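Local coordinates for probable primosomal replication protein n (PDB 4FDB) that probably binds single-stranded DNA as a homodimer and helps restart stalled replication forks by stabilising the PriA helicase on DNA during primosome assembly, at residues A[27-32]-A[60-65]. The protein carries 3 engineered substitutions. Sequence-based numbering, arbitrary orientation. Where two conformers were deposited one is given.
Sequences VNCLLS and SVLDRI
Val27 and Leu62 bring the two backbones nearest each other, Val27 CA lying 6.8 Å from Leu62 CA, where strand 25-37 passes the short helix 57-62. The arrangement belongs to the OB fold of the single-strand binding protein family: a five-stranded beta-barrel with a short helix between strands 44-55 and 70-79 that, as usual in this fold, covers one end of the barrel; here Leu62 points in toward strand 25-37. Leu62 carries most of the contact from its side. Its CB lies 4.0 Å from CG1 of Val27, the branch set anti to the backbone N (chi1 169°), and the two side chains meet at a slant. Farther out, CD1 of Leu62 touches two atoms of the strand, 3.8 Å from the carbonyl O of Val27 and 4.1 Å from SG of Cys29. The backbone of Val27 is itself hydrogen-bonded to Gly54 of strand 44-55. The sulfur of Cys29 sits between its own backbone N and carbonyl carbon, chi1 60°, and from there reaches that same methyl. Leu94 of strand 87-96 also touches Leu62, which thus packs against more than one strand of the sheet. Beyond Leu62 the chain leaves through a type I turn, closed by Ile65 N bonding to Leu62 O at 3.1 Å. Ile65 O in turn accepts a hydrogen bond from Arg14 NE of strand 3-19, while the pairing of Asp63 OD1 with Arg14 NH1 is long and weak. At the more open margin of this buried patch, the second methyl of Val27, CG2, rests 4.2 Å from CB of Asp63.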
loop_
_atom_site.group_PDB
_atom_site.type_symbol
_atom_site.label_atom_id
_atom_site.label_comp_id
_atom_site.label_asym_id
_atom_site.label_seq_id
_atom_site.Cartn_x
_atom_site.Cartn_y
_atom_site.Cartn_z
ATOM N N VAL A 27 6.009 17.356 -2.293
ATOM C CA VAL A 27 5.060 17.701 -1.235
ATOM C C VAL A 27 4.683 16.430 -0.485
ATOM O O VAL A 27 4.087 15.522 -1.056
ATOM C CB VAL A 27 3.798 18.415 -1.787
ATOM C CG1 VAL A 27 2.710 18.516 -0.717
ATOM C CG2 VAL A 27 4.158 19.812 -2.297
ATOM N N ASN A 28 5.075 16.364 0.783
ATOM C CA ASN A 28 4.655 15.291 1.671
ATOM C C ASN A 28 3.275 15.582 2.225
ATOM O O ASN A 28 2.960 16.721 2.545
ATOM C CB ASN A 28 5.635 15.155 2.826
ATOM C CG ASN A 28 6.940 14.524 2.398
ATOM O OD1 ASN A 28 7.871 15.215 1.999
ATOM N ND2 ASN A 28 7.011 13.202 2.479
ATOM N N CYS A 29 2.454 14.553 2.348
ATOM C CA CYS A 29 1.129 14.765 2.910
ATOM C C CYS A 29 0.667 13.548 3.686
ATOM O O CYS A 29 1.342 12.517 3.715
ATOM C CB CYS A 29 0.135 15.137 1.813
ATOM S SG CYS A 29 -0.058 13.906 0.536
ATOM N N LEU A 30 -0.462 13.704 4.368
ATOM C CA LEU A 30 -1.078 12.613 5.099
ATOM C C LEU A 30 -2.467 12.437 4.516
ATOM O O LEU A 30 -3.222 13.420 4.372
ATOM C CB LEU A 30 -1.201 12.991 6.579
ATOM C CG LEU A 30 -1.793 11.945 7.531
ATOM C CD1 LEU A 30 -0.884 10.726 7.617
ATOM C CD2 LEU A 30 -2.007 12.548 8.907
ATOM N N LEU A 31 -2.804 11.197 4.190
ATOM C CA LEU A 31 -4.127 10.848 3.669
ATOM C C LEU A 31 -4.862 9.988 4.674
ATOM O O LEU A 31 -4.251 9.237 5.415
ATOM C CB LEU A 31 -3.986 10.059 2.367
ATOM C CG LEU A 31 -3.226 10.790 1.267
ATOM C CD1 LEU A 31 -3.058 9.871 0.072
ATOM C CD2 LEU A 31 -3.967 12.059 0.864
ATOM N N SER A 32 -6.184 10.091 4.696
ATOM C CA SER A 32 -6.984 9.302 5.619
ATOM C C SER A 32 -7.960 8.511 4.797
ATOM O O SER A 32 -8.749 9.093 4.043
ATOM C CB SER A 32 -7.784 10.229 6.542
ATOM O OG SER A 32 -8.695 9.487 7.335
ATOM N N SER A 60 3.279 20.068 -7.439
ATOM C CA SER A 60 2.552 21.294 -7.770
ATOM C C SER A 60 1.044 21.100 -7.612
ATOM O O SER A 60 0.335 21.980 -7.107
ATOM C CB SER A 60 2.857 21.716 -9.200
ATOM O OG SER A 60 4.234 22.023 -9.358
ATOM N N VAL A 61 0.559 19.947 -8.053
ATOM C CA VAL A 61 -0.860 19.638 -7.955
ATOM C C VAL A 61 -1.308 19.562 -6.497
ATOM O O VAL A 61 -2.315 20.160 -6.126
ATOM C CB VAL A 61 -1.207 18.318 -8.671
ATOM C CG1 VAL A 61 -2.642 17.887 -8.332
ATOM C CG2 VAL A 61 -1.018 18.463 -10.182
ATOM N N LEU A 62 -0.556 18.844 -5.673
ATOM C CA LEU A 62 -0.918 18.684 -4.262
ATOM C C LEU A 62 -0.847 20.008 -3.527
ATOM O O LEU A 62 -1.648 20.273 -2.626
ATOM C CB LEU A 62 0.009 17.683 -3.568
ATOM C CG LEU A 62 -0.237 16.202 -3.817
ATOM C CD1 LEU A 62 0.894 15.399 -3.193
ATOM C CD2 LEU A 62 -1.584 15.803 -3.232
ATOM N N ASP A 63 0.096 20.852 -3.936
ATOM C CA ASP A 63 0.328 22.129 -3.275
ATOM C C ASP A 63 -0.856 23.090 -3.395
ATOM O O ASP A 63 -0.922 24.088 -2.675
ATOM C CB ASP A 63 1.596 22.787 -3.835
ATOM C CG ASP A 63 2.138 23.882 -2.932
ATOM O OD1 ASP A 63 2.296 23.643 -1.714
ATOM O OD2 ASP A 63 2.401 24.992 -3.440
ATOM N N ARG A 64 -1.783 22.801 -4.304
ATOM C CA ARG A 64 -2.941 23.666 -4.513
ATOM C C ARG A 64 -4.252 23.041 -4.040
ATOM O O ARG A 64 -5.322 23.621 -4.214
ATOM C CB ARG A 64 -3.068 24.071 -5.985
ATOM C CG ARG A 64 -3.363 22.919 -6.929
ATOM C CD ARG A 64 -4.223 23.350 -8.108
ATOM N NE ARG A 64 -4.107 22.433 -9.241
ATOM C CZ ARG A 64 -4.750 21.274 -9.345
ATOM N NH1 ARG A 64 -5.561 20.870 -8.377
ATOM N NH2 ARG A 64 -4.577 20.516 -10.419
ATOM N N ILE A 65 -4.173 21.870 -3.430
ATOM C CA ILE A 65 -5.383 21.182 -2.979
ATOM C C ILE A 65 -5.693 21.478 -1.507
ATOM O O ILE A 65 -4.813 21.381 -0.659
ATOM C CB ILE A 65 -5.246 19.671 -3.194
ATOM C CG1 ILE A 65 -5.202 19.367 -4.696
ATOM C CG2 ILE A 65 -6.399 18.927 -2.533
ATOM C CD1 ILE A 65 -4.931 17.923 -5.008
#